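Long-range contacts in putative lipoprotein (Bacteroides fragilis, PDB 3QNK), which probably binds glycans at the outer membrane and helps deliver them to a partner transporter, as SusD-family lipoproteins do: residues Val249-Thr260 with Asp268-Pro276; Arg315-Ile323 with Glu442-Glu450. One frame throughout, in Å; residues are numbered along the deposited sequence.

The two contacts follow one another along the chain, contact 1 closing before contact 2 opens, and their centres lie about 19 Å apart. They meet where the 268-276 segment of contact 1 runs out toward helix 278-283: Pro-276 CG packs on Phe-449 CZ at 3.6 Å, Pro-276 CB on Ile-323 CD1 at 3.7 Å, and Leu-274 CD1 reaches Phe-449 CD1 at 4.0 Å. Backbone bonds and a tryptophan hold contact 1 together, beside a second subunit; contact 2 is a buried charge network about 13 Å from the centre of the chain. Both join parts of the SusD-family fold, and neither can be tied to a glycan site.

Contact 1. Residues Val249-Thr260 with Asp268-Pro276; sequences VYNNMMVCNMVT and DRGWGGLGP
Trp-271 N donates to Val-255 O (3.1 Å) and Gly-272 N to Met-258 O (2.9 Å), tying the glycine-rich loop 268-276 to the short, weakly bonded helix 253-257 and its flank. Gly-270 CA adds a CA-H...O contact to Val-255 O at 3.3 Å. A side chain supplies a third bond: Asn-257 OD1 accepts Leu-274 N in its carbonyl plane, on a lone pair, at 3.0 Å. The same amide turns its ND2 to Met-253 O, in the amide plane, and to Gly-35 O, so both ends of the group are fixed. Asn-252 caps the helix, its OD1 accepting Val-255 N.

Aromatic and apolar packing centres on Trp-271. Its NE1 makes a weak bond to Val-249 O, which lies at the ring edge, and CZ2 comes within 3.5 Å of Tyr-250 CE1, the two ring planes 31° apart. Cys-256 SG sits obliquely beside CD1 at 3.9 Å. Val-255 CG1, anti to the backbone N (chi1 175°), comes obliquely to within 3.8 Å of Trp-271 NE1. Thr-260 packs on the loop backbone, CG2 3.4 Å from Gly-270 O, with OG1 bonded to Asp-353 O.

Toward the second subunit, Val-249 CG2 sits over one face of the Arg-269 guanidinium, near its rim and nearest NH2, while NH1 bonds Pro-373 O.

Two backbone bonds and one asparagine bond thus hold the loop, and Arg-269 NH2 carries the contact into the dimer through Met-138 O of the second subunit.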
loop_
_atom_site.group_PDB
_atom_site.type_symbol
_atom_site.label_atom_id
_atom_site.label_comp_id
_atom_site.label_asym_id
_atom_site.label_seq_id
_atom_site.Cartn_x
_atom_site.Cartn_y
_atom_site.Cartn_z
ATOM N N VAL B 249 -1.382 -17.618 1.950
ATOM C CA VAL B 249 -0.587 -18.698 1.337
ATOM C C VAL B 249 0.301 -18.147 0.188
ATOM O O VAL B 249 1.361 -18.708 -0.125
ATOM C CB VAL B 249 -1.529 -19.849 0.837
ATOM C CG1 VAL B 249 -2.198 -19.533 -0.501
ATOM C CG2 VAL B 249 -0.800 -21.181 0.741
ATOM N N TYR B 250 -0.161 -17.053 -0.432
ATOM C CA TYR B 250 0.482 -16.416 -1.566
ATOM C C TYR B 250 1.652 -15.545 -1.126
ATOM O O TYR B 250 2.487 -15.198 -1.962
ATOM C CB TYR B 250 -0.570 -15.613 -2.357
ATOM C CG TYR B 250 -1.615 -16.493 -3.023
ATOM C CD1 TYR B 250 -1.241 -17.525 -3.884
ATOM C CD2 TYR B 250 -2.975 -16.288 -2.802
ATOM C CE1 TYR B 250 -2.193 -18.317 -4.527
ATOM C CE2 TYR B 250 -3.939 -17.079 -3.441
ATOM C CZ TYR B 250 -3.541 -18.093 -4.304
ATOM O OH TYR B 250 -4.453 -18.902 -4.942
ATOM N N ASN B 251 1.739 -15.221 0.184
ATOM C CA ASN B 251 2.811 -14.368 0.687
ATOM C C ASN B 251 3.613 -15.023 1.836
ATOM O O ASN B 251 4.624 -14.462 2.292
ATOM C CB ASN B 251 2.243 -13.013 1.078
ATOM C CG ASN B 251 2.020 -12.158 -0.157
ATOM O OD1 ASN B 251 2.956 -11.854 -0.928
ATOM N ND2 ASN B 251 0.765 -11.822 -0.421
ATOM N N ASN B 252 3.201 -16.254 2.219
ATOM C CA ASN B 252 3.844 -17.045 3.255
ATOM C C ASN B 252 5.241 -17.447 2.800
ATOM O O ASN B 252 5.380 -18.236 1.866
ATOM C CB ASN B 252 2.997 -18.268 3.613
ATOM C CG ASN B 252 3.612 -19.101 4.697
ATOM O OD1 ASN B 252 4.493 -19.935 4.453
ATOM N ND2 ASN B 252 3.200 -18.848 5.920
HETATM N N MSE B 253 6.263 -16.911 3.483
HETATM C CA MSE B 253 7.687 -17.099 3.224
HETATM C C MSE B 253 8.088 -18.575 3.016
HETATM O O MSE B 253 8.895 -18.857 2.124
HETATM C CB MSE B 253 8.499 -16.485 4.353
HETATM C CG MSE B 253 9.959 -16.438 4.045
HETATM SE SE MSE B 253 10.940 -15.291 5.188
HETATM C CE MSE B 253 12.283 -14.967 3.939
HETATM N N MSE B 254 7.527 -19.503 3.820
HETATM C CA MSE B 254 7.833 -20.929 3.718
HETATM C C MSE B 254 7.220 -21.557 2.466
HETATM O O MSE B 254 7.939 -22.219 1.724
HETATM C CB MSE B 254 7.348 -21.663 4.965
HETATM C CG MSE B 254 7.810 -23.108 5.012
HETATM SE SE MSE B 254 6.749 -24.216 6.189
HETATM C CE MSE B 254 7.711 -25.967 5.886
ATOM N N VAL B 255 5.894 -21.382 2.245
ATOM C CA VAL B 255 5.176 -21.971 1.111
ATOM C C VAL B 255 5.735 -21.404 -0.202
ATOM O O VAL B 255 5.978 -22.167 -1.130
ATOM C CB VAL B 255 3.650 -21.766 1.255
ATOM C CG1 VAL B 255 2.887 -22.257 0.027
ATOM C CG2 VAL B 255 3.134 -22.462 2.504
ATOM N N CYS B 256 6.028 -20.102 -0.241
ATOM C CA CYS B 256 6.577 -19.428 -1.407
ATOM C C CYS B 256 7.927 -19.961 -1.824
ATOM O O CYS B 256 8.253 -19.837 -2.994
ATOM C CB CYS B 256 6.672 -17.932 -1.153
ATOM S SG CYS B 256 5.088 -17.077 -1.262
ATOM N N ASN B 257 8.742 -20.477 -0.887
ATOM C CA ASN B 257 10.087 -20.920 -1.215
ATOM C C ASN B 257 10.273 -22.424 -1.029
ATOM O O ASN B 257 11.393 -22.938 -1.178
ATOM C CB ASN B 257 11.098 -20.115 -0.413
ATOM C CG ASN B 257 11.053 -18.646 -0.794
ATOM O OD1 ASN B 257 11.507 -18.226 -1.865
ATOM N ND2 ASN B 257 10.409 -17.847 0.027
HETATM N N MSE B 258 9.158 -23.136 -0.809
HETATM C CA MSE B 258 9.149 -24.575 -0.638
HETATM C C MSE B 258 9.166 -25.303 -2.004
HETATM O O MSE B 258 8.568 -24.805 -2.967
HETATM C CB MSE B 258 7.905 -24.957 0.156
HETATM C CG MSE B 258 7.923 -26.381 0.709
HETATM SE SE MSE B 258 6.223 -26.834 1.566
HETATM C CE MSE B 258 6.237 -25.377 2.800
ATOM N N VAL B 259 9.800 -26.514 -2.065
ATOM C CA VAL B 259 9.839 -27.351 -3.285
ATOM C C VAL B 259 8.402 -27.586 -3.731
ATOM O O VAL B 259 7.548 -27.899 -2.889
ATOM C CB VAL B 259 10.611 -28.682 -3.098
ATOM C CG1 VAL B 259 10.802 -29.400 -4.430
ATOM C CG2 VAL B 259 11.964 -28.454 -2.426
ATOM N N THR B 260 8.113 -27.397 -5.033
ATOM C CA THR B 260 6.739 -27.561 -5.509
ATOM C C THR B 260 6.330 -29.027 -5.684
ATOM O O THR B 260 5.374 -29.469 -5.048
ATOM C CB THR B 260 6.500 -26.766 -6.777
ATOM O OG1 THR B 260 6.840 -25.419 -6.486
ATOM C CG2 THR B 260 5.049 -26.815 -7.219
ATOM N N ASP B 268 1.630 -30.198 -3.960
ATOM C CA ASP B 268 2.194 -29.151 -4.808
ATOM C C ASP B 268 1.806 -27.738 -4.323
ATOM O O ASP B 268 1.780 -26.771 -5.114
ATOM C CB ASP B 268 1.783 -29.372 -6.269
ATOM C CG ASP B 268 0.302 -29.584 -6.534
ATOM O OD1 ASP B 268 -0.531 -29.105 -5.717
ATOM O OD2 ASP B 268 -0.026 -30.194 -7.573
ATOM N N ARG B 269 1.610 -27.611 -3.010
ATOM C CA ARG B 269 1.251 -26.372 -2.339
ATOM C C ARG B 269 2.350 -25.303 -2.482
ATOM O O ARG B 269 2.014 -24.124 -2.573
ATOM C CB ARG B 269 0.945 -26.638 -0.852
ATOM C CG ARG B 269 0.080 -25.566 -0.194
ATOM C CD ARG B 269 -1.213 -26.137 0.310
ATOM N NE ARG B 269 -2.189 -25.075 0.555
ATOM C CZ ARG B 269 -2.515 -24.603 1.753
ATOM N NH1 ARG B 269 -1.954 -25.098 2.847
ATOM N NH2 ARG B 269 -3.406 -23.630 1.866
ATOM N N GLY B 270 3.622 -25.716 -2.531
ATOM C CA GLY B 270 4.770 -24.813 -2.686
ATOM C C GLY B 270 4.820 -24.056 -4.011
ATOM O O GLY B 270 4.145 -24.442 -4.978
ATOM N N TRP B 271 5.597 -22.945 -4.055
ATOM C CA TRP B 271 5.766 -22.105 -5.243
ATOM C C TRP B 271 7.221 -22.089 -5.740
ATOM O O TRP B 271 7.535 -21.397 -6.703
ATOM C CB TRP B 271 5.269 -20.653 -5.012
ATOM C CG TRP B 271 3.880 -20.526 -4.450
ATOM C CD1 TRP B 271 3.541 -20.113 -3.194
ATOM C CD2 TRP B 271 2.653 -20.854 -5.108
ATOM N NE1 TRP B 271 2.174 -20.175 -3.021
ATOM C CE2 TRP B 271 1.602 -20.627 -4.181
ATOM C CE3 TRP B 271 2.333 -21.356 -6.385
ATOM C CZ2 TRP B 271 0.253 -20.859 -4.501
ATOM C CZ3 TRP B 271 0.996 -21.577 -6.703
ATOM C CH2 TRP B 271 -0.027 -21.317 -5.773
ATOM N N GLY B 272 8.088 -22.876 -5.137
ATOM C CA GLY B 272 9.489 -22.966 -5.553
ATOM C C GLY B 272 10.338 -21.846 -5.003
ATOM O O GLY B 272 11.300 -22.102 -4.282
ATOM N N GLY B 273 9.947 -20.610 -5.322
ATOM C CA GLY B 273 10.587 -19.388 -4.870
ATOM C C GLY B 273 12.020 -19.293 -5.289
ATOM O O GLY B 273 12.318 -19.425 -6.476
ATOM N N LEU B 274 12.911 -19.104 -4.314
ATOM C CA LEU B 274 14.352 -18.959 -4.547
ATOM C C LEU B 274 14.916 -20.179 -5.258
ATOM O O LEU B 274 14.558 -21.309 -4.926
ATOM C CB LEU B 274 15.089 -18.745 -3.212
ATOM C CG LEU B 274 14.770 -17.475 -2.443
ATOM C CD1 LEU B 274 14.996 -17.675 -0.977
ATOM C CD2 LEU B 274 15.556 -16.329 -2.948
ATOM N N GLY B 275 15.788 -19.936 -6.217
ATOM C CA GLY B 275 16.448 -20.976 -6.986
ATOM C C GLY B 275 17.947 -20.778 -6.930
ATOM O O GLY B 275 18.499 -20.055 -7.764
ATOM N N PRO B 276 18.634 -21.362 -5.923
ATOM C CA PRO B 276 20.102 -21.210 -5.853
ATOM C C PRO B 276 20.756 -21.500 -7.220
ATOM O O PRO B 276 20.320 -22.412 -7.923
ATOM C CB PRO B 276 20.513 -22.241 -4.797
ATOM C CG PRO B 276 19.316 -22.416 -3.946
ATOM C CD PRO B 276 18.132 -22.229 -4.839
#

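Contact 2. Residues Arg315-Ile323 with Glu442-Glu450; sequences REPRFYANI and ERRIEFAFE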
loop_
_atom_site.group_PDB
_atom_site.type_symbol
_atom_site.label_atom_id
_atom_site.label_comp_id
_atom_site.label_asym_id
_atom_site.label_seq_id
_atom_site.Cartn_x
_atom_site.Cartn_y
_atom_site.Cartn_z
ATOM N N ARG B 315 30.896 -31.954 0.620
ATOM C CA ARG B 315 30.840 -30.506 0.839
ATOM C C ARG B 315 30.865 -30.139 2.311
ATOM O O ARG B 315 30.632 -30.998 3.173
ATOM C CB ARG B 315 29.568 -29.934 0.197
ATOM C CG ARG B 315 29.495 -30.028 -1.320
ATOM C CD ARG B 315 30.637 -29.370 -2.084
ATOM N NE ARG B 315 30.388 -29.571 -3.502
ATOM C CZ ARG B 315 30.076 -28.601 -4.349
ATOM N NH1 ARG B 315 30.119 -27.332 -3.962
ATOM N NH2 ARG B 315 29.774 -28.887 -5.612
ATOM N N GLU B 316 31.166 -28.864 2.608
ATOM C CA GLU B 316 31.179 -28.353 3.987
ATOM C C GLU B 316 29.705 -28.253 4.535
ATOM O O GLU B 316 28.781 -28.138 3.722
ATOM C CB GLU B 316 31.906 -27.008 4.049
ATOM C CG GLU B 316 31.241 -25.908 3.241
ATOM C CD GLU B 316 30.745 -24.716 4.040
ATOM O OE1 GLU B 316 30.242 -24.898 5.176
ATOM O OE2 GLU B 316 30.844 -23.587 3.504
ATOM N N PRO B 317 29.451 -28.325 5.878
ATOM C CA PRO B 317 28.058 -28.371 6.380
ATOM C C PRO B 317 27.070 -27.322 5.841
ATOM O O PRO B 317 25.901 -27.667 5.660
ATOM C CB PRO B 317 28.237 -28.207 7.893
ATOM C CG PRO B 317 29.539 -28.853 8.180
ATOM C CD PRO B 317 30.411 -28.507 6.999
ATOM N N ARG B 318 27.513 -26.068 5.565
ATOM C CA ARG B 318 26.613 -24.988 5.108
ATOM C C ARG B 318 26.016 -25.302 3.749
ATOM O O ARG B 318 24.951 -24.776 3.424
ATOM C CB ARG B 318 27.305 -23.622 5.092
ATOM C CG ARG B 318 27.670 -23.104 6.482
ATOM C CD ARG B 318 28.487 -21.830 6.455
ATOM N NE ARG B 318 29.779 -22.007 5.798
ATOM C CZ ARG B 318 30.731 -21.082 5.750
ATOM N NH1 ARG B 318 30.559 -19.913 6.335
ATOM N NH2 ARG B 318 31.866 -21.324 5.120
ATOM N N PHE B 319 26.663 -26.187 2.969
ATOM C CA PHE B 319 26.138 -26.584 1.674
ATOM C C PHE B 319 24.811 -27.339 1.865
ATOM O O PHE B 319 23.801 -26.928 1.302
ATOM C CB PHE B 319 27.146 -27.420 0.885
ATOM C CG PHE B 319 26.554 -28.023 -0.363
ATOM C CD1 PHE B 319 26.397 -27.259 -1.521
ATOM C CD2 PHE B 319 26.111 -29.345 -0.377
ATOM C CE1 PHE B 319 25.843 -27.812 -2.667
ATOM C CE2 PHE B 319 25.541 -29.894 -1.530
ATOM C CZ PHE B 319 25.428 -29.126 -2.670
ATOM N N TYR B 320 24.820 -28.410 2.683
ATOM C CA TYR B 320 23.656 -29.267 2.974
ATOM C C TYR B 320 22.637 -28.536 3.834
ATOM O O TYR B 320 21.465 -28.896 3.824
ATOM C CB TYR B 320 24.097 -30.595 3.645
ATOM C CG TYR B 320 25.127 -31.339 2.819
ATOM C CD1 TYR B 320 24.766 -32.003 1.647
ATOM C CD2 TYR B 320 26.485 -31.257 3.125
ATOM C CE1 TYR B 320 25.721 -32.634 0.851
ATOM C CE2 TYR B 320 27.450 -31.888 2.335
ATOM C CZ TYR B 320 27.066 -32.573 1.205
ATOM O OH TYR B 320 28.059 -33.119 0.423
ATOM N N ALA B 321 23.076 -27.481 4.519
ATOM C CA ALA B 321 22.241 -26.642 5.364
ATOM C C ALA B 321 21.450 -25.644 4.545
ATOM O O ALA B 321 20.366 -25.250 4.968
ATOM C CB ALA B 321 23.102 -25.899 6.372
ATOM N N ASN B 322 21.983 -25.207 3.396
ATOM C CA ASN B 322 21.342 -24.200 2.556
ATOM C C ASN B 322 20.657 -24.719 1.283
ATOM O O ASN B 322 19.709 -24.075 0.797
ATOM C CB ASN B 322 22.404 -23.208 2.076
ATOM C CG ASN B 322 22.818 -22.167 3.059
ATOM O OD1 ASN B 322 22.409 -21.018 2.937
ATOM N ND2 ASN B 322 23.725 -22.510 3.973
ATOM N N ILE B 323 21.214 -25.788 0.665
ATOM C CA ILE B 323 20.766 -26.223 -0.646
ATOM C C ILE B 323 19.952 -27.511 -0.626
ATOM O O ILE B 323 20.406 -28.528 -0.096
ATOM C CB ILE B 323 22.019 -26.358 -1.587
ATOM C CG1 ILE B 323 22.929 -25.088 -1.597
ATOM C CG2 ILE B 323 21.656 -26.774 -3.000
ATOM C CD1 ILE B 323 22.246 -23.694 -1.863
ATOM N N GLU B 442 33.474 -15.742 2.221
ATOM C CA GLU B 442 32.900 -16.301 3.456
ATOM C C GLU B 442 31.565 -15.666 3.799
ATOM O O GLU B 442 30.641 -16.354 4.239
ATOM C CB GLU B 442 33.850 -16.162 4.670
ATOM C CG GLU B 442 34.812 -17.325 4.810
ATOM C CD GLU B 442 34.187 -18.699 4.947
ATOM O OE1 GLU B 442 33.213 -18.847 5.722
ATOM O OE2 GLU B 442 34.664 -19.628 4.254
ATOM N N ARG B 443 31.473 -14.357 3.615
ATOM C CA ARG B 443 30.252 -13.624 3.884
ATOM C C ARG B 443 29.110 -14.126 2.996
ATOM O O ARG B 443 27.970 -14.258 3.452
ATOM C CB ARG B 443 30.475 -12.126 3.651
ATOM C CG ARG B 443 29.496 -11.330 4.474
ATOM C CD ARG B 443 29.409 -9.883 4.076
ATOM N NE ARG B 443 28.400 -9.254 4.915
ATOM C CZ ARG B 443 28.655 -8.644 6.063
ATOM N NH1 ARG B 443 29.910 -8.516 6.493
ATOM N NH2 ARG B 443 27.668 -8.126 6.774
ATOM N N ARG B 444 29.425 -14.406 1.729
ATOM C CA ARG B 444 28.445 -14.853 0.772
ATOM C C ARG B 444 27.846 -16.192 1.205
ATOM O O ARG B 444 26.632 -16.343 1.159
ATOM C CB ARG B 444 29.050 -14.937 -0.637
ATOM C CG ARG B 444 28.002 -15.362 -1.649
ATOM C CD ARG B 444 28.596 -15.726 -2.962
ATOM N NE ARG B 444 27.541 -15.954 -3.941
ATOM C CZ ARG B 444 27.755 -16.197 -5.224
ATOM N NH1 ARG B 444 28.992 -16.267 -5.695
ATOM N NH2 ARG B 444 26.737 -16.390 -6.044
ATOM N N ILE B 445 28.679 -17.145 1.632
ATOM C CA ILE B 445 28.244 -18.470 2.040
ATOM C C ILE B 445 27.516 -18.406 3.384
ATOM O O ILE B 445 26.470 -19.050 3.569
ATOM C CB ILE B 445 29.454 -19.425 2.087
ATOM C CG1 ILE B 445 30.117 -19.581 0.701
ATOM C CG2 ILE B 445 29.104 -20.781 2.705
ATOM C CD1 ILE B 445 29.208 -20.182 -0.446
ATOM N N GLU B 446 28.058 -17.621 4.316
ATOM C CA GLU B 446 27.472 -17.492 5.634
ATOM C C GLU B 446 26.084 -16.913 5.590
ATOM O O GLU B 446 25.172 -17.404 6.281
ATOM C CB GLU B 446 28.351 -16.616 6.546
ATOM C CG GLU B 446 27.988 -16.715 8.031
ATOM C CD GLU B 446 28.063 -18.112 8.623
ATOM O OE1 GLU B 446 28.752 -18.980 8.046
ATOM O OE2 GLU B 446 27.377 -18.364 9.632
ATOM N N PHE B 447 25.937 -15.841 4.810
ATOM C CA PHE B 447 24.687 -15.100 4.790
ATOM C C PHE B 447 23.837 -15.334 3.536
ATOM O O PHE B 447 22.934 -14.533 3.281
ATOM C CB PHE B 447 24.964 -13.604 5.053
ATOM C CG PHE B 447 25.315 -13.447 6.511
ATOM C CD1 PHE B 447 24.336 -13.578 7.496
ATOM C CD2 PHE B 447 26.632 -13.267 6.909
ATOM C CE1 PHE B 447 24.671 -13.533 8.845
ATOM C CE2 PHE B 447 26.964 -13.188 8.266
ATOM C CZ PHE B 447 25.985 -13.354 9.226
ATOM N N ALA B 448 24.032 -16.483 2.835
ATOM C CA ALA B 448 23.222 -16.793 1.661
ATOM C C ALA B 448 21.743 -16.907 2.073
ATOM O O ALA B 448 21.450 -17.484 3.114
ATOM C CB ALA B 448 23.708 -18.078 1.006
ATOM N N PHE B 449 20.832 -16.294 1.311
ATOM C CA PHE B 449 19.362 -16.332 1.504
ATOM C C PHE B 449 18.939 -15.605 2.749
ATOM O O PHE B 449 17.830 -15.830 3.250
ATOM C CB PHE B 449 18.779 -17.764 1.453
ATOM C CG PHE B 449 19.301 -18.455 0.225
ATOM C CD1 PHE B 449 19.006 -17.956 -1.047
ATOM C CD2 PHE B 449 20.221 -19.502 0.331
ATOM C CE1 PHE B 449 19.572 -18.529 -2.191
ATOM C CE2 PHE B 449 20.808 -20.052 -0.808
ATOM C CZ PHE B 449 20.455 -19.583 -2.064
ATOM N N GLU B 450 19.780 -14.671 3.211
ATOM C CA GLU B 450 19.466 -13.865 4.394
ATOM C C GLU B 450 19.363 -12.398 4.035
ATOM O O GLU B 450 19.606 -11.555 4.882
ATOM C CB GLU B 450 20.480 -14.096 5.499
ATOM C CG GLU B 450 20.219 -15.395 6.235
ATOM C CD GLU B 450 21.188 -15.598 7.377
ATOM O OE1 GLU B 450 20.870 -15.195 8.523
ATOM O OE2 GLU B 450 22.305 -16.086 7.098
#
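Helix 317-322 and residues 442-446, the end of helix 432-446, run in roughly the same direction, 39° apart, with segment axes 11.2 Å from each other at closest, Arg-318 opposite Ile-445 and Asn-322 opposite Ala-448. A buried salt-bridge network within the SusD fold spans this gap. Arg-318 reaches across from the first helix, its chain bent at chi3 (-62°), and its guanidinium is held on three sides. Glu-316, the N-cap residue, grips it side-on through NE and NH2, and its OE1 also takes Arg-318 N from above the carboxylate plane. The Glu-442 carboxylate lies nearly coplanar with the guanidinium, and its OE1 receives both NH1 and NH2 at 2.9 Å. Glu-446 OE1 takes NH1 at 2.7 Å.

Three carboxylates around one arginine would probably leave excess negative charge, which Arg-419 on Glu-442 and Arg-390 and Arg-421 on Glu-446 probably help to balance. Further along, Asn-322 ND2 turns back to Arg-318 O, while its OD1, bonded to Lys-363 NZ, lies at the edge of the ring of Phe-449, within the type II turn 447-450. Over one face of the guanidinium sits a methyl group, Ile-445 CG2, 3.4 Å from Arg-318 NE.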